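Local atomic coordinates of putative iron-regulated protein A (Parabacteroides distasonis ATCC 8503, PDB entry 4ECG), a protein that binds calcium ions and is a putative iron-regulated, imelysin-like protein of the M75 peptidase family, possibly a metallopeptidase. Residues A[53-56]-A[57-60]; A[74-77]-A[78-81]. All coordinates share one frame; numbering follows the deposited sequence.

Interaction 1 of 2, residues A[53-56]-A[57-60]; sequences TKMT and AYKN
Met55 and Tyr58 share one face of the long helix 29-68 of the imelysin-like fold. Four consecutive i to i+4 hydrogen bonds run through these two turns and satisfy the carbonyls of residues 53 to 56; Tyr58 N to Lys54 O is the shortest at 2.9 Å, and Asn60 N to Thr56 O the straightest, with an N-H...O angle of 170°. The hydroxyl of Thr56 is turned back along the helix to the carbonyl of Leu52, just as that of Thr53 reaches Lys49, which lets a beta-branched polar residue sit on a helix without an open donor. Lys54 pairs with Asp50 and Lys59 with Asp63, so both ammonium groups meet carboxylates one turn away. Tyr58, buried, sends its hydroxyl to Ser181 on helix 171-196, a polar end for an otherwise apolar ring. Asn60 suits the exposed side: its CG lies beside the backbone N (chi1 -66°), bringing ND2 to 3.7 Å from Thr56 CG2. On the buried side Met55, modelled as selenomethionine, forms a Met-aromatic contact of oblique geometry, its SE 3.8 Å from Tyr58 CD2.

Interaction 2 of 2, residues A[74-77]-A[78-81]; sequences LADA and CDAW
Leu74 O accepts the backbone N of Cys78 at 2.8 Å, the first of four successive i to i+4 bonds that make residues 74 to 81 two regular alpha-helical turns of helix 71-89. The last bond of this ladder, from Trp81 N to Ala77 O, is 2.9 Å long but more bent at its hydrogen, 144°.

The side chains divide between two faces. On the buried one, Leu74 and Cys78 are a turn apart, with CD1 4.2 Å from SG; the thiol, set beside its own backbone N (chi1 -71°), swings back over the preceding turn toward Leu74. Both residues also pack on Leu155 of helix 147-155, where a branched aliphatic chain and a small, weakly polar thiol suit a buried, largely apolar interface. Trp81 continues this side: its CG is anti to the backbone N (chi1 -180°), which carries the indole away from the turn. NE1, a polar atom in a buried ring, is satisfied by the carbonyl of Phe148, and the rings of Phe148 and Phe156 meet the indole edge-to-face. Ala80 packs on helix 29-68, where its small methyl group lies against Tyr58.

Asp76 and Asp79 occupy the exposed face, where solvent probably screens them. Their OD1 and OD2 respectively lie 4.5 Å apart, a like-charge approach that probably costs little there. The pattern is that of an amphipathic helix in the alpha-helical imelysin-like fold, with its apolar stripe turned to neighbouring helices.

Interactions 1 and 2 lie on consecutive helices, 29-68 and 71-89, with interaction 1 first along the chain and a short connection between the helices. They are about 10 Å apart, centre to centre, and on the same side of the chain's centre. They touch directly: Tyr58 CD1 is 3.5 Å from Trp81 N, and Tyr58 CA is 3.7 Å from Ala80 CB, so the tyrosine packs against the backbone of Ala77 and Trp81 and the methyl group of Ala80. Side chains of both interactions also touch helix 147-155, consistent with a shared helical core. Asp109, a calcium ligand, lies about 9 Å from Met55 and about 6 Å from Trp81, side chain to side chain, which places this helix packing close to a calcium site.

Interaction 1 of 2, residues A[53-56]-A[57-60]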
# COMPACT_ATOMS: atom_id res chain seq x y z
N THR A 53 -7.16 9.00 -11.11
CA THR A 53 -7.11 9.01 -12.58
C THR A 53 -7.02 7.55 -13.04
O THR A 53 -7.80 7.13 -13.88
CB THR A 53 -5.95 9.87 -13.15
OG1 THR A 53 -6.11 11.25 -12.75
CG2 THR A 53 -5.89 9.78 -14.67
N LYS A 54 -6.12 6.76 -12.45
CA LYS A 54 -5.91 5.40 -12.90
C LYS A 54 -7.10 4.50 -12.53
O LYS A 54 -7.39 3.54 -13.27
CB LYS A 54 -4.61 4.78 -12.35
CG LYS A 54 -3.31 5.57 -12.53
CD LYS A 54 -2.58 5.21 -13.79
CE LYS A 54 -1.33 6.08 -14.04
NZ LYS A 54 -0.23 5.64 -13.16
N MSE A 55 -7.78 4.80 -11.42
CA MSE A 55 -8.97 4.04 -11.01
C MSE A 55 -10.17 4.29 -11.94
O MSE A 55 -10.89 3.39 -12.26
CB MSE A 55 -9.35 4.31 -9.55
CG MSE A 55 -10.42 3.37 -9.00
SE MSE A 55 -9.80 1.49 -8.89
CE MSE A 55 -8.94 1.64 -7.19
N THR A 56 -10.36 5.52 -12.35
CA THR A 56 -11.32 5.83 -13.38
C THR A 56 -10.99 5.11 -14.70
O THR A 56 -11.88 4.56 -15.31
CB THR A 56 -11.46 7.37 -13.55
OG1 THR A 56 -11.73 7.97 -12.26
CG2 THR A 56 -12.59 7.76 -14.65
N ALA A 57 -9.73 5.02 -15.11
CA ALA A 57 -9.40 4.23 -16.34
C ALA A 57 -9.71 2.75 -16.10
O ALA A 57 -10.27 2.04 -16.98
CB ALA A 57 -7.97 4.40 -16.76
N TYR A 58 -9.38 2.28 -14.91
CA TYR A 58 -9.64 0.89 -14.60
C TYR A 58 -11.15 0.53 -14.67
O TYR A 58 -11.50 -0.47 -15.27
CB TYR A 58 -9.05 0.50 -13.27
CG TYR A 58 -9.61 -0.81 -12.78
CD1 TYR A 58 -9.11 -2.03 -13.19
CD2 TYR A 58 -10.65 -0.82 -11.85
CE1 TYR A 58 -9.67 -3.24 -12.70
CE2 TYR A 58 -11.17 -1.99 -11.34
CZ TYR A 58 -10.71 -3.19 -11.78
OH TYR A 58 -11.36 -4.25 -11.29
N LYS A 59 -12.03 1.36 -14.10
CA LYS A 59 -13.47 1.07 -14.08
C LYS A 59 -14.02 1.15 -15.53
O LYS A 59 -14.78 0.27 -15.93
CB LYS A 59 -14.20 1.96 -13.05
CG LYS A 59 -15.66 2.29 -13.28
CD LYS A 59 -16.54 1.15 -12.79
CE LYS A 59 -18.01 1.44 -13.09
NZ LYS A 59 -18.73 0.13 -13.11
N ASN A 60 -13.58 2.13 -16.32
CA ASN A 60 -13.95 2.23 -17.74
C ASN A 60 -13.48 1.01 -18.53
O ASN A 60 -14.24 0.51 -19.34
CB ASN A 60 -13.48 3.54 -18.41
CG ASN A 60 -14.18 4.77 -17.85
OD1 ASN A 60 -15.34 4.70 -17.48
ND2 ASN A 60 -13.46 5.88 -17.72

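Interaction 2 of 2, residues A[74-77]-A[78-81]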
# COMPACT_ATOMS: atom_id res chain seq x y z
N LEU A 74 -10.39 -7.59 -21.92
CA LEU A 74 -9.98 -8.23 -20.70
C LEU A 74 -8.51 -7.94 -20.39
O LEU A 74 -8.20 -7.47 -19.29
CB LEU A 74 -10.18 -9.75 -20.77
CG LEU A 74 -9.85 -10.54 -19.46
CD1 LEU A 74 -10.57 -10.06 -18.18
CD2 LEU A 74 -10.15 -12.00 -19.61
N ALA A 75 -7.63 -8.25 -21.35
CA ALA A 75 -6.18 -7.93 -21.21
C ALA A 75 -5.99 -6.48 -20.79
O ALA A 75 -5.16 -6.21 -19.89
CB ALA A 75 -5.39 -8.24 -22.50
N ASP A 76 -6.76 -5.56 -21.41
CA ASP A 76 -6.69 -4.10 -21.06
C ASP A 76 -7.19 -3.82 -19.62
O ASP A 76 -6.61 -2.98 -18.91
CB ASP A 76 -7.48 -3.21 -22.03
CG ASP A 76 -6.82 -3.04 -23.43
OD1 ASP A 76 -5.67 -3.51 -23.65
OD2 ASP A 76 -7.48 -2.42 -24.31
N ALA A 77 -8.23 -4.53 -19.20
CA ALA A 77 -8.74 -4.40 -17.84
C ALA A 77 -7.69 -4.88 -16.84
O ALA A 77 -7.42 -4.23 -15.82
CB ALA A 77 -10.03 -5.15 -17.66
N CYS A 78 -7.03 -5.99 -17.18
CA CYS A 78 -5.96 -6.54 -16.35
C CYS A 78 -4.78 -5.59 -16.21
O CYS A 78 -4.23 -5.43 -15.12
CB CYS A 78 -5.50 -7.90 -16.90
SG CYS A 78 -6.67 -9.28 -16.70
N ASP A 79 -4.35 -4.99 -17.32
CA ASP A 79 -3.28 -3.99 -17.30
C ASP A 79 -3.70 -2.82 -16.40
O ASP A 79 -2.93 -2.34 -15.55
CB ASP A 79 -2.99 -3.44 -18.71
CG ASP A 79 -2.30 -4.47 -19.68
OD1 ASP A 79 -1.86 -5.54 -19.20
OD2 ASP A 79 -2.18 -4.17 -20.92
N ALA A 80 -4.92 -2.33 -16.60
CA ALA A 80 -5.43 -1.20 -15.84
C ALA A 80 -5.48 -1.53 -14.31
O ALA A 80 -5.21 -0.68 -13.47
CB ALA A 80 -6.79 -0.73 -16.40
N TRP A 81 -5.76 -2.77 -13.95
CA TRP A 81 -5.80 -3.20 -12.54
C TRP A 81 -4.43 -3.04 -11.94
O TRP A 81 -4.27 -2.44 -10.85
CB TRP A 81 -6.27 -4.67 -12.46
CG TRP A 81 -6.35 -5.22 -11.07
CD1 TRP A 81 -7.45 -5.22 -10.22
CD2 TRP A 81 -5.27 -5.82 -10.28
NE1 TRP A 81 -7.12 -5.78 -9.02
CE2 TRP A 81 -5.84 -6.15 -9.00
CE3 TRP A 81 -3.94 -6.10 -10.52
CZ2 TRP A 81 -5.09 -6.74 -8.00
CZ3 TRP A 81 -3.19 -6.71 -9.50
CH2 TRP A 81 -3.75 -7.01 -8.28